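Local coordinates for protein glycogen synthase (Cyanobacterium sp. CLg1, PDB 6GNF) that binds adenosine-5'-diphosphate and a glycan and belongs to the glycogen and starch synthase family of two-domain glycosyltransferases, at residues A320-S324 with R325-S329; V336-Q339 with K340-L344; D413-L416 with A417-T421; L441-M445 with Y446-P450. All blocks are in the same frame, centred on the assembly; numbering follows the deposited sequence.

Contact 1 of 4, residues A320-S324 with R325-S329; sequences ANYNS and RTINS
N323 and T326 hold the two ends of a beta turn, N323-S324-R325-T326, by which the chain enters helix 327-341. The backbone link of this turn, T326 N to N323 O, is weak, and the side chain of N323 supplies a firmer one. With chi1 at 60°, its CG lies between the backbone N and the carbonyl carbon, and the amide folds over the turn. N323 OD1 then accepts from T326 N at 2.9 Å (N-H...O angle 146°) and also from T326 OG1 at 2.9 Å, the two donors arriving from opposite faces of the amide plane. Asparagine suits this place because its short arm ends in a carbonyl, and threonine because it adds a hydroxyl donor next to its own N-H.

The outer side is looser. The exposed R325 swings its guanidinium round so that N323 ND2 sits over one face, 3.2 Å from R325 NH1, with the two planes 72° apart; both nitrogens are donors, so the pair is packing and not a bond.

Inward lies the buried, apolar part. Y322 reaches past the start of the helix to give its hydroxyl to Y446 O, while I327 faces R515, L516 and M519 of helix 509-520. The ring meets I327 lightly, Y322 CE1 standing 4.2 Å from I327 CG1, and on its other branch I327 CG2 comes within 3.4 Å of S324 O.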
loop_
_atom_site.group_PDB
_atom_site.type_symbol
_atom_site.label_atom_id
_atom_site.label_comp_id
_atom_site.label_asym_id
_atom_site.label_seq_id
_atom_site.Cartn_x
_atom_site.Cartn_y
_atom_site.Cartn_z
ATOM N N ALA A 320 -20.003 -0.451 -20.341
ATOM C CA ALA A 320 -21.152 -1.296 -20.057
ATOM C C ALA A 320 -21.006 -1.984 -18.718
ATOM O O ALA A 320 -19.992 -2.612 -18.431
ATOM C CB ALA A 320 -21.347 -2.321 -21.160
ATOM N N ASN A 321 -22.013 -1.802 -17.878
ATOM C CA ASN A 321 -22.098 -2.511 -16.618
ATOM C C ASN A 321 -22.542 -3.954 -16.854
ATOM O O ASN A 321 -23.176 -4.260 -17.861
ATOM C CB ASN A 321 -23.075 -1.796 -15.687
ATOM C CG ASN A 321 -22.573 -0.436 -15.253
ATOM O OD1 ASN A 321 -23.170 0.586 -15.579
ATOM N ND2 ASN A 321 -21.462 -0.418 -14.521
ATOM N N TYR A 322 -22.198 -4.835 -15.925
ATOM C CA TYR A 322 -22.586 -6.233 -16.021
ATOM C C TYR A 322 -22.518 -6.902 -14.662
ATOM O O TYR A 322 -21.950 -6.359 -13.728
ATOM C CB TYR A 322 -21.696 -6.978 -17.028
ATOM C CG TYR A 322 -20.217 -7.008 -16.684
ATOM C CD1 TYR A 322 -19.690 -8.004 -15.868
ATOM C CD2 TYR A 322 -19.341 -6.049 -17.187
ATOM C CE1 TYR A 322 -18.340 -8.036 -15.551
ATOM C CE2 TYR A 322 -17.990 -6.074 -16.879
ATOM C CZ TYR A 322 -17.493 -7.070 -16.063
ATOM O OH TYR A 322 -16.158 -7.076 -15.743
ATOM N N ASN A 323 -23.119 -8.080 -14.567
ATOM C CA ASN A 323 -23.027 -8.937 -13.391
ATOM C C ASN A 323 -22.668 -10.343 -13.865
ATOM O O ASN A 323 -22.364 -10.533 -15.044
ATOM C CB ASN A 323 -24.342 -8.920 -12.609
ATOM C CG ASN A 323 -25.521 -9.420 -13.426
ATOM O OD1 ASN A 323 -25.392 -9.794 -14.592
ATOM N ND2 ASN A 323 -26.692 -9.394 -12.820
ATOM N N SER A 324 -22.654 -11.319 -12.963
ATOM C CA SER A 324 -22.236 -12.671 -13.342
ATOM C C SER A 324 -23.142 -13.271 -14.417
ATOM O O SER A 324 -22.668 -14.006 -15.272
ATOM C CB SER A 324 -22.155 -13.593 -12.123
ATOM O OG SER A 324 -23.381 -13.586 -11.420
ATOM N N ARG A 325 -24.430 -12.940 -14.390
ATOM C CA ARG A 325 -25.356 -13.432 -15.408
ATOM C C ARG A 325 -25.108 -12.814 -16.784
ATOM O O ARG A 325 -25.211 -13.509 -17.792
ATOM C CB ARG A 325 -26.810 -13.181 -15.000
ATOM C CG ARG A 325 -27.251 -13.936 -13.754
ATOM C CD ARG A 325 -28.770 -13.979 -13.627
ATOM N NE ARG A 325 -29.411 -12.697 -13.945
ATOM C CZ ARG A 325 -29.410 -11.616 -13.158
ATOM N NH1 ARG A 325 -28.792 -11.625 -11.978
ATOM N NH2 ARG A 325 -30.032 -10.506 -13.559
ATOM N N THR A 326 -24.777 -11.523 -16.828
ATOM C CA THR A 326 -24.644 -10.816 -18.106
ATOM C C THR A 326 -23.192 -10.584 -18.519
ATOM O O THR A 326 -22.907 -9.715 -19.340
ATOM C CB THR A 326 -25.377 -9.461 -18.074
ATOM O OG1 THR A 326 -24.725 -8.578 -17.155
ATOM C CG2 THR A 326 -26.829 -9.651 -17.659
ATOM N N ILE A 327 -22.275 -11.327 -17.911
ATOM C CA ILE A 327 -20.849 -11.160 -18.179
ATOM C C ILE A 327 -20.481 -11.367 -19.655
ATOM O O ILE A 327 -19.605 -10.683 -20.180
ATOM C CB ILE A 327 -19.999 -12.098 -17.294
ATOM C CG1 ILE A 327 -18.512 -11.760 -17.432
ATOM C CG2 ILE A 327 -20.251 -13.566 -17.647
ATOM C CD1 ILE A 327 -17.614 -12.483 -16.451
ATOM N N ASN A 328 -21.141 -12.304 -20.326
ATOM C CA ASN A 328 -20.839 -12.572 -21.731
ATOM C C ASN A 328 -21.143 -11.390 -22.655
ATOM O O ASN A 328 -20.458 -11.200 -23.662
ATOM C CB ASN A 328 -21.589 -13.812 -22.222
ATOM C CG ASN A 328 -21.030 -15.106 -21.652
ATOM O OD1 ASN A 328 -19.893 -15.171 -21.186
ATOM N ND2 ASN A 328 -21.833 -16.157 -21.711
ATOM N N SER A 329 -22.171 -10.611 -22.323
ATOM C CA SER A 329 -22.497 -9.390 -23.067
ATOM C C SER A 329 -21.590 -8.221 -22.648
ATOM O O SER A 329 -20.688 -7.816 -23.382
ATOM C CB SER A 329 -23.967 -9.003 -22.855
ATOM O OG SER A 329 -24.822 -10.121 -22.982
#

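Contact 2 of 4, residues V336-Q339 with K340-L344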
loop_
_atom_site.group_PDB
_atom_site.type_symbol
_atom_site.label_atom_id
_atom_site.label_comp_id
_atom_site.label_asym_id
_atom_site.label_seq_id
_atom_site.Cartn_x
_atom_site.Cartn_y
_atom_site.Cartn_z
ATOM N N VAL A 336 -13.796 -4.891 -26.184
ATOM C CA VAL A 336 -13.714 -4.146 -27.442
ATOM C C VAL A 336 -13.452 -2.650 -27.220
ATOM O O VAL A 336 -12.736 -2.023 -28.000
ATOM C CB VAL A 336 -14.981 -4.393 -28.296
ATOM C CG1 VAL A 336 -15.174 -3.340 -29.375
ATOM C CG2 VAL A 336 -14.986 -5.814 -28.843
ATOM N N ALA A 337 -14.027 -2.083 -26.160
ATOM C CA ALA A 337 -13.795 -0.680 -25.808
ATOM C C ALA A 337 -12.340 -0.425 -25.397
ATOM O O ALA A 337 -11.736 0.567 -25.816
ATOM C CB ALA A 337 -14.736 -0.250 -24.692
ATOM N N LEU A 338 -11.789 -1.320 -24.580
ATOM C CA LEU A 338 -10.385 -1.244 -24.174
ATOM C C LEU A 338 -9.471 -1.351 -25.386
ATOM O O LEU A 338 -8.550 -0.553 -25.555
ATOM C CB LEU A 338 -10.056 -2.366 -23.186
ATOM C CG LEU A 338 -8.624 -2.473 -22.656
ATOM C CD1 LEU A 338 -8.210 -1.206 -21.923
ATOM C CD2 LEU A 338 -8.507 -3.685 -21.747
ATOM N N GLN A 339 -9.736 -2.341 -26.228
ATOM C CA GLN A 339 -8.952 -2.554 -27.436
ATOM C C GLN A 339 -8.894 -1.295 -28.290
ATOM O O GLN A 339 -7.807 -0.883 -28.706
ATOM C CB GLN A 339 -9.515 -3.729 -28.244
ATOM C CG GLN A 339 -9.225 -5.071 -27.593
ATOM C CD GLN A 339 -9.839 -6.246 -28.326
ATOM O OE1 GLN A 339 -10.882 -6.124 -28.963
ATOM N NE2 GLN A 339 -9.199 -7.405 -28.222
ATOM N N LYS A 340 -10.058 -0.718 -28.581
ATOM C CA LYS A 340 -10.120 0.517 -29.359
ATOM C C LYS A 340 -9.421 1.677 -28.655
ATOM O O LYS A 340 -8.698 2.438 -29.285
ATOM C CB LYS A 340 -11.567 0.906 -29.668
ATOM C CG LYS A 340 -11.698 2.318 -30.219
ATOM C CD LYS A 340 -12.927 2.497 -31.082
ATOM C CE LYS A 340 -12.881 3.837 -31.799
ATOM N NZ LYS A 340 -12.848 4.972 -30.835
ATOM N N GLU A 341 -9.649 1.822 -27.360
ATOM C CA GLU A 341 -9.027 2.909 -26.601
ATOM C C GLU A 341 -7.496 2.863 -26.692
ATOM O O GLU A 341 -6.843 3.902 -26.690
ATOM C CB GLU A 341 -9.464 2.853 -25.133
ATOM C CG GLU A 341 -9.151 4.105 -24.326
ATOM C CD GLU A 341 -10.080 5.265 -24.606
ATOM O OE1 GLU A 341 -10.819 5.253 -25.612
ATOM O OE2 GLU A 341 -10.069 6.208 -23.790
ATOM N N CYS A 342 -6.934 1.660 -26.776
ATOM C CA CYS A 342 -5.486 1.472 -26.739
ATOM C C CYS A 342 -4.855 1.353 -28.124
ATOM O O CYS A 342 -3.653 1.153 -28.243
ATOM C CB CYS A 342 -5.163 0.229 -25.907
ATOM S SG CYS A 342 -5.628 0.399 -24.162
ATOM N N GLY A 343 -5.660 1.481 -29.171
ATOM C CA GLY A 343 -5.167 1.366 -30.541
ATOM C C GLY A 343 -4.875 -0.061 -30.976
ATOM O O GLY A 343 -4.174 -0.275 -31.963
ATOM N N LEU A 344 -5.428 -1.036 -30.259
ATOM C CA LEU A 344 -5.204 -2.449 -30.562
ATOM C C LEU A 344 -6.279 -2.974 -31.495
ATOM O O LEU A 344 -7.390 -2.445 -31.523
ATOM C CB LEU A 344 -5.219 -3.271 -29.272
ATOM C CG LEU A 344 -4.269 -2.791 -28.173
ATOM C CD1 LEU A 344 -4.497 -3.573 -26.888
ATOM C CD2 LEU A 344 -2.822 -2.908 -28.634
#
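Q339 O is gripped by two backbone amides: L344 N at 2.8 Å, with an N-H...O angle of 147°, and, more weakly, C342 N. C342 N is itself shared, since it also donates to L338 O at 3.0 Å, while K340 N and E341 N continue the regular i to i+4 pattern onto V336 O and A337 O. The bond from L344 back to Q339, together with G343 N to K340 O at 3.2 Å, makes a Schellman motif that ends helix 327-341. G343 is at its pivot with phi 75°, a positive value that glycine, having no side chain, adopts readily.

On the buried side L338 extends with CG anti to the backbone N (chi1 179°), which puts L338 CD1 alongside C342 SG at 3.8 Å. Both residues are compact and apolar enough for the interior: L338 packs on F419 and I420 of helix 414-423, and C342 on V383 of strand 381-385. L344 turns back toward the helix, L344 CB lying 3.6 Å from Q339 O, and its side chain also meets Q381 and V383. Q339 is buried too, and its amide is satisfied at both ends, OE1 by D347 N and NE2 by Q381 OE1. K340, by contrast, lies on the exposed flank, only K340 CB staying near V336 O at 3.6 Å.

Contact 3 of 4, residues D413-L416 with A417-T421; sequences DSKL and AHFIT. With ADP (adenosine-5'-diphosphate), chain F.
L416, F419 and K415 carry most of this contact in the first turns of helix 414-423, part of the nucleotide-binding Rossmann-like domain of the glycosyltransferase. L416 holds CG anti to its backbone N (chi1 -169°) and so leans along the helix onto I420, whose CD1 lies 4.0 Å from L416 CG; both branched chains then face L385 of strand 381-385. On the neighbouring flank K415 and F419 run side by side, pointing the same way. K415 CG is 4.1 Å from F419 CE1, so the aliphatic part of the lysine lies against the ring while the ammonium end makes a long, weak ion pair with E341. F419 itself packs on A337 and L338 of helix 327-341.

At the helix start D413 is the N-cap: D413 OD1 accepts a weak bond from L416 N at 3.2 Å, and OD2 forms a salt bridge with R411. Aspartate fits there, offering an acceptor to an amide that has no carbonyl in a preceding turn. D413 N points to the ligand and donates weakly to ADP N1 at 3.3 Å, with A417 CB 4.0 Å from ADP C2. An adenine nitrogen that can only accept thus faces a backbone donor, and the small methyl of alanine lets the base lie close to the helix.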
loop_
_atom_site.group_PDB
_atom_site.type_symbol
_atom_site.label_atom_id
_atom_site.label_comp_id
_atom_site.label_asym_id
_atom_site.label_seq_id
_atom_site.Cartn_x
_atom_site.Cartn_y
_atom_site.Cartn_z
ATOM N N ASP A 413 -4.188 7.297 -14.279
ATOM C CA ASP A 413 -5.420 7.463 -15.032
ATOM C C ASP A 413 -6.466 6.464 -14.543
ATOM O O ASP A 413 -6.470 5.299 -14.960
ATOM C CB ASP A 413 -5.123 7.269 -16.521
ATOM C CG ASP A 413 -6.321 7.572 -17.409
ATOM O OD1 ASP A 413 -7.454 7.690 -16.892
ATOM O OD2 ASP A 413 -6.139 7.696 -18.638
ATOM N N SER A 414 -7.359 6.926 -13.668
ATOM C CA SER A 414 -8.386 6.056 -13.093
ATOM C C SER A 414 -9.325 5.496 -14.153
ATOM O O SER A 414 -9.668 4.314 -14.129
ATOM C CB SER A 414 -9.175 6.783 -12.020
ATOM O OG SER A 414 -8.401 6.803 -10.836
ATOM N N LYS A 415 -9.734 6.339 -15.090
ATOM C CA LYS A 415 -10.619 5.907 -16.164
ATOM C C LYS A 415 -10.041 4.708 -16.924
ATOM O O LYS A 415 -10.746 3.728 -17.172
ATOM C CB LYS A 415 -10.891 7.071 -17.121
ATOM C CG LYS A 415 -11.838 6.753 -18.267
ATOM C CD LYS A 415 -12.337 8.039 -18.909
ATOM C CE LYS A 415 -13.158 7.780 -20.161
ATOM N NZ LYS A 415 -12.306 7.408 -21.327
ATOM N N LEU A 416 -8.765 4.788 -17.295
ATOM C CA LEU A 416 -8.126 3.708 -18.045
ATOM C C LEU A 416 -7.904 2.474 -17.163
ATOM O O LEU A 416 -7.981 1.345 -17.636
ATOM C CB LEU A 416 -6.808 4.176 -18.661
ATOM C CG LEU A 416 -6.162 3.223 -19.674
ATOM C CD1 LEU A 416 -7.071 2.985 -20.870
ATOM C CD2 LEU A 416 -4.816 3.759 -20.139
ATOM N N ALA A 417 -7.628 2.687 -15.883
ATOM C CA ALA A 417 -7.532 1.577 -14.940
ATOM C C ALA A 417 -8.838 0.783 -14.918
ATOM O O ALA A 417 -8.826 -0.451 -14.957
ATOM C CB ALA A 417 -7.189 2.080 -13.544
ATOM N N HIS A 418 -9.960 1.499 -14.902
ATOM C CA HIS A 418 -11.273 0.871 -14.904
ATOM C C HIS A 418 -11.502 0.114 -16.210
ATOM O O HIS A 418 -11.951 -1.037 -16.203
ATOM C CB HIS A 418 -12.367 1.916 -14.660
ATOM C CG HIS A 418 -12.547 2.263 -13.214
ATOM N ND1 HIS A 418 -13.374 1.547 -12.378
ATOM C CD2 HIS A 418 -11.984 3.227 -12.448
ATOM C CE1 HIS A 418 -13.320 2.059 -11.162
ATOM N NE2 HIS A 418 -12.483 3.080 -11.178
ATOM N N PHE A 419 -11.186 0.751 -17.331
ATOM C CA PHE A 419 -11.275 0.095 -18.634
ATOM C C PHE A 419 -10.466 -1.208 -18.688
ATOM O O PHE A 419 -10.900 -2.192 -19.299
ATOM C CB PHE A 419 -10.788 1.022 -19.750
ATOM C CG PHE A 419 -11.860 1.893 -20.348
ATOM C CD1 PHE A 419 -12.593 2.765 -19.558
ATOM C CD2 PHE A 419 -12.101 1.870 -21.716
ATOM C CE1 PHE A 419 -13.562 3.579 -20.115
ATOM C CE2 PHE A 419 -13.073 2.680 -22.281
ATOM C CZ PHE A 419 -13.803 3.537 -21.476
ATOM N N ILE A 420 -9.281 -1.204 -18.080
ATOM C CA ILE A 420 -8.389 -2.375 -18.117
ATOM C C ILE A 420 -8.936 -3.501 -17.243
ATOM O O ILE A 420 -8.980 -4.658 -17.665
ATOM C CB ILE A 420 -6.951 -2.011 -17.687
ATOM C CG1 ILE A 420 -6.271 -1.191 -18.786
ATOM C CG2 ILE A 420 -6.124 -3.263 -17.411
ATOM C CD1 ILE A 420 -5.102 -0.369 -18.290
ATOM N N THR A 421 -9.353 -3.152 -16.030
ATOM C CA THR A 421 -9.888 -4.125 -15.087
ATOM C C THR A 421 -11.107 -4.854 -15.635
ATOM O O THR A 421 -11.245 -6.054 -15.417
ATOM C CB THR A 421 -10.270 -3.451 -13.763
ATOM O OG1 THR A 421 -9.157 -2.691 -13.287
ATOM C CG2 THR A 421 -10.662 -4.477 -12.713
HETATM P PB ADP F . 0.939 -0.803 -4.088
HETATM O O1B ADP F . 2.085 -1.717 -3.739
HETATM O O2B ADP F . 0.110 -0.401 -2.899
HETATM O O3B ADP F . 1.322 0.315 -5.019
HETATM P PA ADP F . -1.503 -2.260 -4.566
HETATM O O1A ADP F . -1.581 -2.692 -3.108
HETATM O O2A ADP F . -1.955 -3.193 -5.681
HETATM O O3A ADP F . -0.007 -1.777 -4.962
HETATM O "O5'" ADP F . -2.319 -0.875 -4.734
HETATM C "C5'" ADP F . -2.058 0.024 -5.818
HETATM C "C4'" ADP F . -3.372 0.701 -6.188
HETATM O "O4'" ADP F . -3.177 1.825 -7.049
HETATM C "C3'" ADP F . -4.273 -0.261 -6.935
HETATM O "O3'" ADP F . -5.599 -0.105 -6.419
HETATM C "C2'" ADP F . -4.159 0.153 -8.385
HETATM O "O2'" ADP F . -5.413 -0.060 -9.024
HETATM C "C1'" ADP F . -3.788 1.625 -8.324
HETATM N N9 ADP F . -2.833 2.115 -9.356
HETATM C C8 ADP F . -1.506 1.870 -9.411
HETATM N N7 ADP F . -0.930 2.506 -10.468
HETATM C C5 ADP F . -1.901 3.186 -11.102
HETATM C C6 ADP F . -2.001 4.066 -12.285
HETATM N N6 ADP F . -0.918 4.359 -13.030
HETATM N N1 ADP F . -3.212 4.568 -12.606
HETATM C C2 ADP F . -4.315 4.295 -11.890
HETATM N N3 ADP F . -4.293 3.503 -10.802
HETATM C C4 ADP F . -3.146 2.933 -10.361
#

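Contact 4 of 4, residues L441-M445 with Y446-P450; sequences LYAMM and YGTIP
M444 lays its CG against the ring of P450, 3.7 Å from P450 CG, the two side chains crossing at about a right angle. Its first torsion, with CG anti to the carbonyl carbon (chi1 -72°), puts the methylene against the proline ring, and both residues are buried. This is where helix 439-445 turns back into strand 449-452 within a beta-alpha-beta unit of the Rossmann-like domain. The reversal is a Schellman motif: T448 N donates to A443 O at 2.8 Å and G447 N to M444 O at 3.0 Å, with G447 at positive phi, which glycine allows. Beside these bonds A443 CB rests 4.0 Å from T448 CB, and the small alanine also packs on C427 of strand 426-429.

Y446 closes the other flank. Y446 N donates to Y442 O at 3.3 Å, and the ring turns its edge to the same carbonyl, Y446 CD1 lying 3.2 Å from Y442 O. The Y442 ring stacks on W310 and touches ADP. The carbonyls of Y442, A443 and M444 are thus met by backbone donors, while the Y446 and T448 hydroxyls bond to neighbouring elements, at D315 and T421 O.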
loop_
_atom_site.group_PDB
_atom_site.type_symbol
_atom_site.label_atom_id
_atom_site.label_comp_id
_atom_site.label_asym_id
_atom_site.label_seq_id
_atom_site.Cartn_x
_atom_site.Cartn_y
_atom_site.Cartn_z
ATOM N N LEU A 441 -7.731 -8.329 -6.362
ATOM C CA LEU A 441 -9.033 -8.352 -5.699
ATOM C C LEU A 441 -10.063 -7.649 -6.568
ATOM O O LEU A 441 -11.140 -8.190 -6.840
ATOM C CB LEU A 441 -8.960 -7.678 -4.332
ATOM C CG LEU A 441 -7.896 -8.175 -3.349
ATOM C CD1 LEU A 441 -8.051 -7.466 -2.012
ATOM C CD2 LEU A 441 -7.966 -9.680 -3.163
ATOM N N TYR A 442 -9.714 -6.458 -7.042
ATOM C CA TYR A 442 -10.566 -5.740 -7.976
ATOM C C TYR A 442 -10.854 -6.607 -9.191
ATOM O O TYR A 442 -12.007 -6.762 -9.602
ATOM C CB TYR A 442 -9.904 -4.440 -8.433
ATOM C CG TYR A 442 -9.760 -3.365 -7.379
ATOM C CD1 TYR A 442 -10.636 -3.275 -6.307
ATOM C CD2 TYR A 442 -8.759 -2.407 -7.483
ATOM C CE1 TYR A 442 -10.508 -2.279 -5.358
ATOM C CE2 TYR A 442 -8.629 -1.405 -6.540
ATOM C CZ TYR A 442 -9.506 -1.348 -5.479
ATOM O OH TYR A 442 -9.362 -0.357 -4.536
ATOM N N ALA A 443 -9.800 -7.165 -9.774
ATOM C CA ALA A 443 -9.923 -7.960 -10.984
ATOM C C ALA A 443 -10.943 -9.080 -10.814
ATOM O O ALA A 443 -11.794 -9.289 -11.673
ATOM C CB ALA A 443 -8.572 -8.533 -11.377
ATOM N N MET A 444 -10.851 -9.812 -9.712
ATOM C CA MET A 444 -11.754 -10.925 -9.467
ATOM C C MET A 444 -13.213 -10.486 -9.377
ATOM O O MET A 444 -14.094 -11.182 -9.861
ATOM C CB MET A 444 -11.329 -11.717 -8.227
ATOM C CG MET A 444 -10.068 -12.538 -8.466
ATOM S SD MET A 444 -9.590 -13.632 -7.118
ATOM C CE MET A 444 -8.960 -12.461 -5.925
ATOM N N MET A 445 -13.484 -9.337 -8.772
ATOM C CA MET A 445 -14.859 -8.829 -8.717
ATOM C C MET A 445 -15.428 -8.529 -10.103
ATOM O O MET A 445 -16.638 -8.557 -10.285
ATOM C CB MET A 445 -14.947 -7.569 -7.862
ATOM C CG MET A 445 -14.758 -7.801 -6.386
ATOM S SD MET A 445 -14.773 -6.249 -5.444
ATOM C CE MET A 445 -16.490 -5.757 -5.624
ATOM N N TYR A 446 -14.547 -8.247 -11.063
ATOM C CA TYR A 446 -14.944 -7.994 -12.448
ATOM C C TYR A 446 -14.913 -9.260 -13.325
ATOM O O TYR A 446 -15.174 -9.187 -14.519
ATOM C CB TYR A 446 -14.046 -6.907 -13.065
ATOM C CG TYR A 446 -14.376 -5.495 -12.602
ATOM C CD1 TYR A 446 -14.118 -5.097 -11.305
ATOM C CD2 TYR A 446 -14.936 -4.567 -13.470
ATOM C CE1 TYR A 446 -14.411 -3.816 -10.869
ATOM C CE2 TYR A 446 -15.236 -3.280 -13.047
ATOM C CZ TYR A 446 -14.967 -2.907 -11.744
ATOM O OH TYR A 446 -15.260 -1.629 -11.289
ATOM N N GLY A 447 -14.574 -10.407 -12.744
ATOM C CA GLY A 447 -14.472 -11.653 -13.501
ATOM C C GLY A 447 -13.203 -11.729 -14.331
ATOM O O GLY A 447 -13.104 -12.505 -15.275
ATOM N N THR A 448 -12.222 -10.918 -13.960
ATOM C CA THR A 448 -10.944 -10.866 -14.651
ATOM C C THR A 448 -9.964 -11.719 -13.853
ATOM O O THR A 448 -9.800 -11.527 -12.651
ATOM C CB THR A 448 -10.455 -9.405 -14.777
ATOM O OG1 THR A 448 -11.377 -8.666 -15.593
ATOM C CG2 THR A 448 -9.073 -9.327 -15.405
ATOM N N ILE A 449 -9.302 -12.643 -14.539
ATOM C CA ILE A 449 -8.552 -13.709 -13.886
ATOM C C ILE A 449 -7.110 -13.299 -13.583
ATOM O O ILE A 449 -6.362 -12.964 -14.506
ATOM C CB ILE A 449 -8.548 -14.971 -14.766
ATOM C CG1 ILE A 449 -9.967 -15.541 -14.852
ATOM C CG2 ILE A 449 -7.587 -16.013 -14.212
ATOM C CD1 ILE A 449 -10.173 -16.545 -15.965
ATOM N N PRO A 450 -6.702 -13.359 -12.299
ATOM C CA PRO A 450 -5.320 -13.015 -11.967
ATOM C C PRO A 450 -4.283 -14.035 -12.447
ATOM O O PRO A 450 -4.491 -15.244 -12.327
ATOM C CB PRO A 450 -5.320 -12.956 -10.429
ATOM C CG PRO A 450 -6.750 -12.827 -10.036
ATOM C CD PRO A 450 -7.517 -13.561 -11.087
#

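All four contacts gather in one part of the molecule. Contacts 3 and 4 are buried, about 13 Å apart between centres, and both fall in the glycosyl transferases group 1 region; contacts 1 and 2 sit nearer the surface and mark the two ends of helix 327-341. In contact 1 an asparagine secures the turn leading into the helix, and in contact 3 an aspartate caps the helix weakly, whereas the helix ends of contacts 2 and 4 both use a glycine-bearing Schellman motif. Contact 2 packs L338 on contact 3, L338 CD1 lying 3.7 Å from I420 CG1, and contact 4 is tied to contact 1 through a tyrosine hydroxyl. Of the four, contact 3 gives ADP a weak backbone hydrogen bond.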